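Local coordinates for general Secretion Pathway Protein (Vibrio vulnificus, PDB 4G54) that probably binds peptidoglycan in the periplasm, as part of the EpsAB fusion protein of the type II secretion system, at residues A25-R30 and L34-K39; Y38-Y43 and Y91-E96; E148-L153 and T166-E171; E136-G141 and R194-L199. One frame throughout, in Å; residues are numbered along the deposited sequence.

Contact 1 (A25-R30 and L34-K39)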
# COMPACT_ATOMS: atom_id res chain seq x y z
N ALA A 25 14.06 -9.42 -14.06
CA ALA A 25 14.67 -10.10 -12.92
C ALA A 25 15.91 -9.41 -12.38
O ALA A 25 16.80 -10.07 -11.83
CB ALA A 25 15.03 -11.53 -13.31
N ARG A 26 16.00 -8.09 -12.55
CA ARG A 26 17.12 -7.36 -12.02
C ARG A 26 17.36 -7.42 -10.47
O ARG A 26 18.51 -7.53 -10.02
CB ARG A 26 16.95 -5.90 -12.43
CG ARG A 26 18.03 -5.08 -11.89
CD ARG A 26 18.10 -3.69 -12.48
NE ARG A 26 19.06 -2.91 -11.71
CZ ARG A 26 18.83 -2.41 -10.48
NH1 ARG A 26 17.65 -2.56 -9.88
NH2 ARG A 26 19.81 -1.74 -9.87
N MET A 27 16.29 -7.23 -9.68
CA MET A 27 16.40 -7.14 -8.24
C MET A 27 16.29 -8.55 -7.72
O MET A 27 15.29 -9.28 -7.96
CB MET A 27 15.25 -6.30 -7.64
CG MET A 27 15.41 -4.85 -8.08
SD MET A 27 14.33 -3.64 -7.33
CE MET A 27 12.70 -4.17 -7.93
N THR A 28 17.30 -8.97 -6.99
CA THR A 28 17.41 -10.38 -6.66
C THR A 28 17.10 -10.74 -5.21
O THR A 28 17.09 -11.92 -4.86
CB THR A 28 18.84 -10.90 -7.01
OG1 THR A 28 19.76 -10.14 -6.23
CG2 THR A 28 19.12 -10.63 -8.46
N THR A 29 16.80 -9.74 -4.37
CA THR A 29 16.39 -10.01 -3.01
C THR A 29 15.18 -9.20 -2.71
O THR A 29 14.96 -8.12 -3.33
CB THR A 29 17.44 -9.63 -1.95
OG1 THR A 29 17.60 -8.20 -1.91
CG2 THR A 29 18.79 -10.25 -2.26
N ARG A 30 14.43 -9.70 -1.73
CA ARG A 30 13.20 -9.03 -1.32
C ARG A 30 13.55 -7.64 -0.76
O ARG A 30 12.85 -6.69 -1.01
CB ARG A 30 12.43 -9.87 -0.33
CG ARG A 30 11.00 -9.28 -0.14
CD ARG A 30 10.14 -9.92 0.96
NE ARG A 30 10.32 -11.35 1.14
CZ ARG A 30 9.64 -12.27 0.50
NH1 ARG A 30 8.68 -11.94 -0.37
NH2 ARG A 30 9.91 -13.58 0.74
N LEU A 34 11.95 -4.19 -1.87
CA LEU A 34 11.17 -3.32 -0.92
C LEU A 34 11.81 -1.94 -0.81
O LEU A 34 11.07 -0.94 -0.70
CB LEU A 34 11.09 -3.92 0.47
CG LEU A 34 10.21 -5.13 0.54
CD1 LEU A 34 10.41 -5.70 1.93
CD2 LEU A 34 8.68 -4.75 0.32
N GLU A 35 13.14 -1.87 -0.95
CA GLU A 35 13.76 -0.53 -1.00
C GLU A 35 13.15 0.25 -2.17
O GLU A 35 12.83 1.46 -2.03
CB GLU A 35 15.32 -0.63 -1.08
CG GLU A 35 15.94 0.71 -0.96
CD GLU A 35 17.45 0.65 -1.12
OE1 GLU A 35 17.97 -0.42 -1.51
OE2 GLU A 35 18.09 1.69 -0.89
N GLU A 36 12.96 -0.36 -3.33
CA GLU A 36 12.37 0.32 -4.46
C GLU A 36 10.88 0.67 -4.18
O GLU A 36 10.41 1.75 -4.57
CB GLU A 36 12.50 -0.60 -5.72
CG GLU A 36 12.28 0.17 -7.08
CD GLU A 36 13.39 1.15 -7.40
OE1 GLU A 36 14.47 1.15 -6.71
OE2 GLU A 36 13.17 1.88 -8.40
N LEU A 37 10.16 -0.29 -3.61
CA LEU A 37 8.72 -0.02 -3.36
C LEU A 37 8.54 1.14 -2.40
O LEU A 37 7.67 1.99 -2.60
CB LEU A 37 8.09 -1.34 -2.87
CG LEU A 37 6.58 -1.28 -2.65
CD1 LEU A 37 5.96 -0.93 -3.96
CD2 LEU A 37 6.09 -2.68 -2.18
N TYR A 38 9.42 1.25 -1.40
CA TYR A 38 9.31 2.42 -0.51
C TYR A 38 9.59 3.73 -1.27
O TYR A 38 8.99 4.77 -0.94
CB TYR A 38 10.32 2.35 0.62
CG TYR A 38 9.84 1.60 1.86
CD1 TYR A 38 10.30 0.33 2.14
CD2 TYR A 38 8.89 2.17 2.75
CE1 TYR A 38 9.88 -0.33 3.40
CE2 TYR A 38 8.44 1.53 3.85
CZ TYR A 38 8.96 0.32 4.21
OH TYR A 38 8.52 -0.30 5.35
N LYS A 39 10.45 3.71 -2.27
CA LYS A 39 10.69 4.98 -2.97
C LYS A 39 9.38 5.48 -3.66
O LYS A 39 9.17 6.69 -3.81
CB LYS A 39 11.71 4.77 -4.06
CG LYS A 39 13.06 4.40 -3.59
CD LYS A 39 14.06 4.40 -4.83
CE LYS A 39 15.25 3.55 -4.48
NZ LYS A 39 16.16 3.41 -5.65
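Met27 reaches the helix with its sulfur, its SD lying 3.9 Å from CB of Glu36, and the two side chains cross at about a right angle. Beyond that CB the Glu36 chain bends at chi2 (68°), which swings the carboxylate toward Lys39, one turn on. There OE1 forms a salt bridge with Lys39 NZ at 3.0 Å, met on the syn side but 32° out of the carboxylate plane, while OE2 is taken by the hydroxyl of Tyr226. Thr29 is the N-cap: its OG1 receives the backbone N-H of Gln32, whose own OE1 is bonded to the N of Thr28. With Arg30 the helix has begun, and its O accepts the N-H of Leu34 at 2.8 Å with an N-H...O angle of 155°. Leu34 CG also rests 3.4 Å from that Arg30 O, and the two side chains run alongside each other, Arg30 CG coming 4.2 Å from Leu34 CD1. The guanidinium reaches farther, through NH1 to Glu125 and Thr127. Leu34 packs on Leu80 of strand 79-85 and on Thr127 and Leu129 of strand 125-131, while the backbone of Met27 pairs with Tyr91 of strand 88-97, tying the entry to helix 30-40 to the antiparallel sheet.

Contact 2 (Y38-Y43 and Y91-E96); sequences YKLWGY and YVVLLE
One methyl group of Leu40 carries the whole contact: its CD2 lies 3.8 Å from CG1 of Val93 and 3.7 Å from CD1 of Leu95. Leu40 and Val93 meet tip to tip, whereas the Leu95 side chain passes Leu40 at a slant. On the strand, Val93 sets CG1 anti to its backbone N (chi1 169°), and this branch is the one that touches. Leu40 itself has a chi1 of -97°, well off a staggered value. Next to the pair, Leu40 also packs on Leu105 of strand 101-105, and Val93 on Leu80 of strand 79-85. The strand is held from both flanks, Val93 bonding through its backbone to Leu105 and Leu94 to Leu79. A classic beta bulge follows, in which Leu95 and Glu96 both face Val103. Helix 30-40 is closed by a Schellman motif: Tyr43 N bonds to Tyr38 O at 3.1 Å and Gly42 N to Lys39 O at 2.8 Å, with Gly42 at positive phi. Trp41, the residue after Leu40, stands edge-to-face with Phe60 and with Trp209. Helix 30-40 thus lies against the sheet of the C39-like domain. No hydrogen bond or charge joins the two segments, so their attraction is dispersion and the exclusion of water from three buried aliphatic groups.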
# COMPACT_ATOMS: atom_id res chain seq x y z
N TYR A 38 9.42 1.25 -1.40
CA TYR A 38 9.31 2.42 -0.51
C TYR A 38 9.59 3.73 -1.27
O TYR A 38 8.99 4.77 -0.94
CB TYR A 38 10.32 2.35 0.62
CG TYR A 38 9.84 1.60 1.86
CD1 TYR A 38 10.30 0.33 2.14
CD2 TYR A 38 8.89 2.17 2.75
CE1 TYR A 38 9.88 -0.33 3.40
CE2 TYR A 38 8.44 1.53 3.85
CZ TYR A 38 8.96 0.32 4.21
OH TYR A 38 8.52 -0.30 5.35
N LYS A 39 10.45 3.71 -2.27
CA LYS A 39 10.69 4.98 -2.97
C LYS A 39 9.38 5.48 -3.66
O LYS A 39 9.17 6.69 -3.81
CB LYS A 39 11.71 4.77 -4.06
CG LYS A 39 13.06 4.40 -3.59
CD LYS A 39 14.06 4.40 -4.83
CE LYS A 39 15.25 3.55 -4.48
NZ LYS A 39 16.16 3.41 -5.65
N LEU A 40 8.53 4.56 -4.15
CA LEU A 40 7.26 4.94 -4.77
C LEU A 40 6.37 5.65 -3.80
O LEU A 40 5.57 6.49 -4.22
CB LEU A 40 6.50 3.68 -5.27
CG LEU A 40 6.63 3.31 -6.71
CD1 LEU A 40 7.96 2.81 -6.81
CD2 LEU A 40 5.61 2.23 -7.12
N TRP A 41 6.49 5.34 -2.51
CA TRP A 41 5.75 6.06 -1.50
C TRP A 41 6.45 7.36 -1.06
O TRP A 41 5.95 8.13 -0.21
CB TRP A 41 5.52 5.13 -0.29
CG TRP A 41 4.57 4.00 -0.58
CD1 TRP A 41 4.89 2.79 -0.97
CD2 TRP A 41 3.15 4.04 -0.44
NE1 TRP A 41 3.76 1.99 -1.11
CE2 TRP A 41 2.66 2.75 -0.77
CE3 TRP A 41 2.26 5.04 -0.04
CZ2 TRP A 41 1.24 2.42 -0.71
CZ3 TRP A 41 0.88 4.73 0.02
CH2 TRP A 41 0.42 3.46 -0.35
N GLY A 42 7.61 7.65 -1.66
CA GLY A 42 8.36 8.87 -1.30
C GLY A 42 9.39 8.74 -0.18
O GLY A 42 9.89 9.80 0.32
N TYR A 43 9.68 7.50 0.25
CA TYR A 43 10.50 7.29 1.41
C TYR A 43 11.81 6.59 1.13
O TYR A 43 11.89 5.70 0.29
CB TYR A 43 9.77 6.49 2.47
CG TYR A 43 8.61 7.29 3.01
CD1 TYR A 43 8.84 8.43 3.81
CD2 TYR A 43 7.28 6.94 2.73
CE1 TYR A 43 7.77 9.18 4.33
CE2 TYR A 43 6.21 7.69 3.26
CZ TYR A 43 6.50 8.82 4.06
OH TYR A 43 5.53 9.66 4.56
N TYR A 91 12.50 -10.10 -8.07
CA TYR A 91 11.44 -9.30 -7.42
C TYR A 91 11.24 -8.06 -8.31
O TYR A 91 12.19 -7.46 -8.72
CB TYR A 91 11.91 -8.83 -6.01
CG TYR A 91 12.09 -10.01 -5.09
CD1 TYR A 91 13.31 -10.72 -5.03
CD2 TYR A 91 10.99 -10.47 -4.33
CE1 TYR A 91 13.42 -11.84 -4.24
CE2 TYR A 91 11.09 -11.61 -3.48
CZ TYR A 91 12.33 -12.28 -3.44
OH TYR A 91 12.52 -13.38 -2.66
N VAL A 92 9.98 -7.71 -8.59
CA VAL A 92 9.70 -6.56 -9.45
C VAL A 92 8.49 -5.80 -8.87
O VAL A 92 7.64 -6.39 -8.22
CB VAL A 92 9.45 -7.03 -10.92
CG1 VAL A 92 8.12 -7.82 -11.07
CG2 VAL A 92 9.50 -5.89 -11.84
N VAL A 93 8.51 -4.48 -8.98
CA VAL A 93 7.39 -3.69 -8.50
C VAL A 93 6.27 -3.69 -9.49
O VAL A 93 6.48 -3.38 -10.68
CB VAL A 93 7.81 -2.24 -8.12
CG1 VAL A 93 6.58 -1.36 -7.87
CG2 VAL A 93 8.74 -2.31 -6.88
N LEU A 94 5.06 -4.02 -9.02
CA LEU A 94 3.85 -3.85 -9.86
C LEU A 94 3.33 -2.47 -9.56
O LEU A 94 2.92 -2.15 -8.43
CB LEU A 94 2.79 -4.91 -9.47
CG LEU A 94 1.41 -4.74 -10.15
CD1 LEU A 94 1.51 -5.05 -11.58
CD2 LEU A 94 0.41 -5.70 -9.48
N LEU A 95 3.28 -1.61 -10.60
CA LEU A 95 2.80 -0.26 -10.44
C LEU A 95 1.36 -0.19 -10.78
O LEU A 95 0.62 0.53 -10.05
CB LEU A 95 3.63 0.73 -11.38
CG LEU A 95 3.18 2.18 -11.44
CD1 LEU A 95 3.44 2.87 -10.10
CD2 LEU A 95 4.01 2.87 -12.57
N GLU A 96 0.93 -0.78 -11.91
CA GLU A 96 -0.52 -0.80 -12.19
C GLU A 96 -0.87 -2.06 -12.95
O GLU A 96 -0.03 -2.72 -13.47
CB GLU A 96 -0.98 0.42 -12.93
CG GLU A 96 -0.26 0.68 -14.19
CD GLU A 96 -0.72 2.07 -14.77
OE1 GLU A 96 0.09 2.97 -14.96
OE2 GLU A 96 -1.95 2.21 -14.99

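Contact 3 (E148-L153 and T166-E171)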
# COMPACT_ATOMS: atom_id res chain seq x y z
N GLU A 148 -8.49 12.75 14.03
CA GLU A 148 -8.41 13.57 12.84
C GLU A 148 -7.96 12.76 11.66
O GLU A 148 -8.44 12.93 10.51
CB GLU A 148 -7.40 14.74 13.04
CG GLU A 148 -7.66 15.52 14.29
CD GLU A 148 -6.56 16.55 14.62
OE1 GLU A 148 -5.45 16.54 14.03
OE2 GLU A 148 -6.83 17.38 15.53
N VAL A 149 -6.98 11.84 11.89
CA VAL A 149 -6.57 10.97 10.82
C VAL A 149 -7.63 9.95 10.33
O VAL A 149 -7.83 9.82 9.13
CB VAL A 149 -5.31 10.12 11.28
CG1 VAL A 149 -4.95 9.04 10.26
CG2 VAL A 149 -4.13 11.09 11.45
N LEU A 150 -8.41 9.40 11.28
CA LEU A 150 -9.60 8.57 10.96
C LEU A 150 -10.59 9.35 10.06
O LEU A 150 -11.00 8.84 9.00
CB LEU A 150 -10.27 8.11 12.31
CG LEU A 150 -11.51 7.32 11.98
CD1 LEU A 150 -11.34 6.11 11.09
CD2 LEU A 150 -12.18 6.93 13.34
N ASP A 151 -10.80 10.61 10.47
CA ASP A 151 -11.80 11.46 9.78
C ASP A 151 -11.27 11.63 8.30
O ASP A 151 -12.04 11.45 7.31
CB ASP A 151 -11.87 12.73 10.57
CG ASP A 151 -12.86 13.80 10.00
OD1 ASP A 151 -13.90 13.43 9.42
OD2 ASP A 151 -12.49 15.01 10.17
N GLN A 152 -9.99 11.93 8.14
CA GLN A 152 -9.46 12.18 6.83
C GLN A 152 -9.48 10.92 5.97
O GLN A 152 -9.82 11.00 4.75
CB GLN A 152 -7.99 12.69 6.94
CG GLN A 152 -8.01 14.08 7.61
CD GLN A 152 -8.58 15.22 6.69
OE1 GLN A 152 -8.57 15.13 5.44
NE2 GLN A 152 -9.11 16.32 7.34
N LEU A 153 -9.13 9.75 6.56
CA LEU A 153 -9.08 8.50 5.75
C LEU A 153 -10.50 8.10 5.35
O LEU A 153 -10.75 7.64 4.24
CB LEU A 153 -8.47 7.37 6.66
CG LEU A 153 -7.00 7.53 6.85
CD1 LEU A 153 -6.52 6.48 7.91
CD2 LEU A 153 -6.25 7.30 5.54
N THR A 166 -11.63 16.58 15.89
CA THR A 166 -10.69 15.91 16.71
C THR A 166 -11.39 14.98 17.66
O THR A 166 -10.74 14.24 18.41
CB THR A 166 -10.00 17.03 17.62
OG1 THR A 166 -9.41 17.96 16.70
CG2 THR A 166 -8.91 16.43 18.46
N GLN A 167 -12.70 15.01 17.66
CA GLN A 167 -13.51 14.23 18.63
C GLN A 167 -14.27 13.17 17.88
O GLN A 167 -14.92 13.45 16.86
CB GLN A 167 -14.55 15.12 19.37
CG GLN A 167 -13.90 16.00 20.38
CD GLN A 167 -13.92 15.31 21.78
OE1 GLN A 167 -14.59 14.25 21.95
NE2 GLN A 167 -13.21 15.91 22.77
N PHE A 168 -14.24 11.94 18.39
CA PHE A 168 -15.02 10.85 17.77
C PHE A 168 -16.43 11.07 18.33
O PHE A 168 -16.80 10.61 19.42
CB PHE A 168 -14.38 9.46 18.15
CG PHE A 168 -14.92 8.27 17.35
CD1 PHE A 168 -16.27 8.11 17.08
CD2 PHE A 168 -14.00 7.29 16.94
CE1 PHE A 168 -16.69 6.95 16.34
CE2 PHE A 168 -14.40 6.19 16.20
CZ PHE A 168 -15.76 5.94 15.95
N ASN A 169 -17.24 11.72 17.49
CA ASN A 169 -18.60 12.10 17.87
C ASN A 169 -19.67 11.26 17.22
O ASN A 169 -19.37 10.29 16.51
CB ASN A 169 -18.77 13.62 17.62
CG ASN A 169 -18.52 13.98 16.17
OD1 ASN A 169 -18.57 13.14 15.29
ND2 ASN A 169 -18.27 15.28 15.92
N ALA A 170 -20.94 11.59 17.41
CA ALA A 170 -22.02 10.76 16.89
C ALA A 170 -21.99 10.72 15.38
O ALA A 170 -22.26 9.66 14.78
CB ALA A 170 -23.40 11.28 17.45
N GLU A 171 -21.63 11.84 14.75
CA GLU A 171 -21.65 11.87 13.29
C GLU A 171 -20.48 11.06 12.73
O GLU A 171 -20.63 10.30 11.75
CB GLU A 171 -21.61 13.31 12.82
CG GLU A 171 -21.80 13.34 11.29
CD GLU A 171 -21.96 14.71 10.68
OE1 GLU A 171 -21.73 15.73 11.41
OE2 GLU A 171 -22.34 14.77 9.46
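Glu148 and Thr166 make the polar half of the contact. Thr166 OG1 donates to Glu148 OE2 at 2.9 Å; the oxygen accepts with its anti lone pair, turned away from the other carboxylate oxygen. The two side chains lie alongside each other and point the same way, with Glu148 CG 3.9 Å from Thr166 CA and Thr166 CG2 3.7 Å from Glu148 OE2. Glu148 is extended beyond CG, and this carries the carboxylate out to the hydroxyl. The apolar half is Leu150 against Phe168: CD2 of the leucine lies 3.7 Å from CE2 of the ring and comes to it obliquely. Phe168 has CG anti to its backbone N (chi1 -168°), which brings the ring in beside the leucine, and it also packs on Met173 and Val176. Leu150 meets Leu172, Leu196 and Leu199 as well. Backbone N-H groups engage two further side chains: Asp151 binds those of Leu163 and Thr165 and so fixes the connection between the helices, while Asn169 caps the second helix at Leu172 N. Helices 145-158, 170-182 and 193-202 gathered round such a leucine and phenylalanine core are what is expected of the small three-helix peptidoglycan-binding domain.

Contact 4 (E136-G141 and R194-L199)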
# COMPACT_ATOMS: atom_id res chain seq x y z
N GLU A 136 -4.75 1.10 16.87
CA GLU A 136 -5.54 0.83 18.09
C GLU A 136 -7.01 1.20 17.90
O GLU A 136 -7.35 2.12 17.11
CB GLU A 136 -5.00 1.67 19.25
CG GLU A 136 -3.61 1.20 19.54
CD GLU A 136 -2.91 1.98 20.66
OE1 GLU A 136 -3.51 2.23 21.72
OE2 GLU A 136 -1.67 2.18 20.52
N THR A 137 -7.89 0.51 18.65
CA THR A 137 -9.29 0.78 18.43
C THR A 137 -9.71 2.17 18.81
O THR A 137 -9.33 2.65 19.90
CB THR A 137 -10.08 -0.28 19.25
OG1 THR A 137 -9.76 -1.56 18.66
CG2 THR A 137 -11.56 -0.04 19.19
N LEU A 138 -10.50 2.77 17.89
CA LEU A 138 -11.05 4.12 18.15
C LEU A 138 -12.58 4.01 18.30
O LEU A 138 -13.23 3.30 17.50
CB LEU A 138 -10.67 5.03 16.97
CG LEU A 138 -9.10 5.09 16.79
CD1 LEU A 138 -8.95 5.91 15.58
CD2 LEU A 138 -8.34 5.81 17.94
N ARG A 139 -13.16 4.70 19.28
CA ARG A 139 -14.59 4.60 19.52
C ARG A 139 -15.11 5.93 20.01
O ARG A 139 -14.34 6.83 20.43
CB ARG A 139 -14.94 3.49 20.47
CG ARG A 139 -14.44 3.81 21.86
CD ARG A 139 -14.64 2.72 22.92
NE ARG A 139 -13.74 1.57 22.71
CZ ARG A 139 -14.15 0.36 22.36
NH1 ARG A 139 -15.45 0.11 22.05
NH2 ARG A 139 -13.23 -0.62 22.24
N LEU A 140 -16.44 6.01 19.94
CA LEU A 140 -17.15 7.19 20.40
C LEU A 140 -16.61 7.68 21.75
O LEU A 140 -16.54 6.91 22.71
CB LEU A 140 -18.65 6.81 20.58
CG LEU A 140 -19.57 7.97 20.97
CD1 LEU A 140 -19.83 8.86 19.70
CD2 LEU A 140 -20.89 7.31 21.44
N GLY A 141 -16.37 8.98 21.78
CA GLY A 141 -15.90 9.65 23.02
C GLY A 141 -14.43 9.91 23.03
O GLY A 141 -13.93 10.76 23.78
N ARG A 194 -10.80 -4.89 12.42
CA ARG A 194 -11.16 -5.29 11.03
C ARG A 194 -11.45 -3.98 10.19
O ARG A 194 -11.03 -3.89 9.03
CB ARG A 194 -12.36 -6.17 11.04
CG ARG A 194 -12.55 -6.74 9.64
CD ARG A 194 -13.87 -7.53 9.64
NE ARG A 194 -13.88 -8.26 8.34
CZ ARG A 194 -14.94 -8.87 7.81
NH1 ARG A 194 -14.81 -9.55 6.64
NH2 ARG A 194 -16.10 -8.85 8.40
N THR A 195 -12.09 -3.00 10.84
CA THR A 195 -12.54 -1.79 10.15
C THR A 195 -11.32 -0.93 9.82
O THR A 195 -11.17 -0.47 8.67
CB THR A 195 -13.43 -1.02 11.07
OG1 THR A 195 -14.60 -1.88 11.31
CG2 THR A 195 -13.93 0.30 10.45
N LEU A 196 -10.43 -0.70 10.80
CA LEU A 196 -9.21 0.13 10.50
C LEU A 196 -8.23 -0.61 9.56
O LEU A 196 -7.58 0.08 8.73
CB LEU A 196 -8.51 0.49 11.80
CG LEU A 196 -9.27 1.55 12.66
CD1 LEU A 196 -8.52 1.78 14.01
CD2 LEU A 196 -9.40 2.92 11.91
N ALA A 197 -8.17 -1.96 9.60
CA ALA A 197 -7.27 -2.64 8.69
C ALA A 197 -7.78 -2.48 7.26
O ALA A 197 -6.94 -2.20 6.39
CB ALA A 197 -7.12 -4.13 9.03
N ARG A 198 -9.09 -2.66 7.05
CA ARG A 198 -9.59 -2.47 5.70
C ARG A 198 -9.44 -1.04 5.23
O ARG A 198 -9.01 -0.84 4.10
CB ARG A 198 -11.05 -2.85 5.73
CG ARG A 198 -11.81 -2.78 4.33
CD ARG A 198 -11.26 -3.85 3.34
NE ARG A 198 -11.64 -5.18 3.86
CZ ARG A 198 -12.86 -5.74 3.84
NH1 ARG A 198 -13.11 -6.91 4.46
NH2 ARG A 198 -13.90 -5.16 3.26
N LEU A 199 -9.77 -0.06 6.10
CA LEU A 199 -9.72 1.35 5.69
C LEU A 199 -8.29 1.72 5.24
O LEU A 199 -8.09 2.33 4.17
CB LEU A 199 -10.11 2.22 6.90
CG LEU A 199 -10.03 3.70 6.59
CD1 LEU A 199 -11.06 4.13 5.50
CD2 LEU A 199 -10.41 4.40 7.90
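Leu196 holds CG anti to its carbonyl carbon, beside the backbone N (chi1 -72°), and from there its CD1 branch reaches segment 136-141. A chi2 of 176° extends CD1 straight away from CA, which is why this methyl does the touching. Leu138 and Leu196 meet only loosely, Leu138 CG lying 4.4 Å from Leu196 CD1. The same CD1 methyl comes closer to the backbone, 3.3 Å from the carbonyl O of Glu136. This is a methyl resting against a carbonyl oxygen, and no hydrogen bond joins the two segments. The glutamate contributes through its backbone, since its CB points away from the helix. Helix 193-202 is the last of three in the putative peptidoglycan-binding domain, and segment 136-141 is the extended lead-in that comes from strand 125-131 and runs past it toward helix 145-158. One turn on from Leu196, Leu199 packs on Leu153 and Ala157 of helix 145-158 and on Phe179 of helix 170-182. Thr195, next to Leu196, bonds through OG1 to Gln180 NE2 and joins the last helix to the second. The extended segment has backbone moorings of its own: Leu138 pairs with Ala191 and Gly141 with Phe168. The side chain of Leu138 packs on Ala242 near the end of the modelled chain.

Overall arrangement
The four contacts fall into two groups, one in each part of the chain. Contacts 1 and 2 come first, share helix 30-40 and have centres 8 Å apart; they touch at strand 88-97. Contacts 3 and 4 belong to the helical part, with centres 11 Å apart. Contact 3 is nested inside the loop closed by contact 4, and the two touch directly. Between the groups, the nearest atoms of contacts 2 and 3 are about 9 Å apart, while contacts 1 and 3, centres 36 Å apart, lie on opposite sides of the chain's centre. The C39-like sheet domain and the putative peptidoglycan-binding domain thus each have their own core.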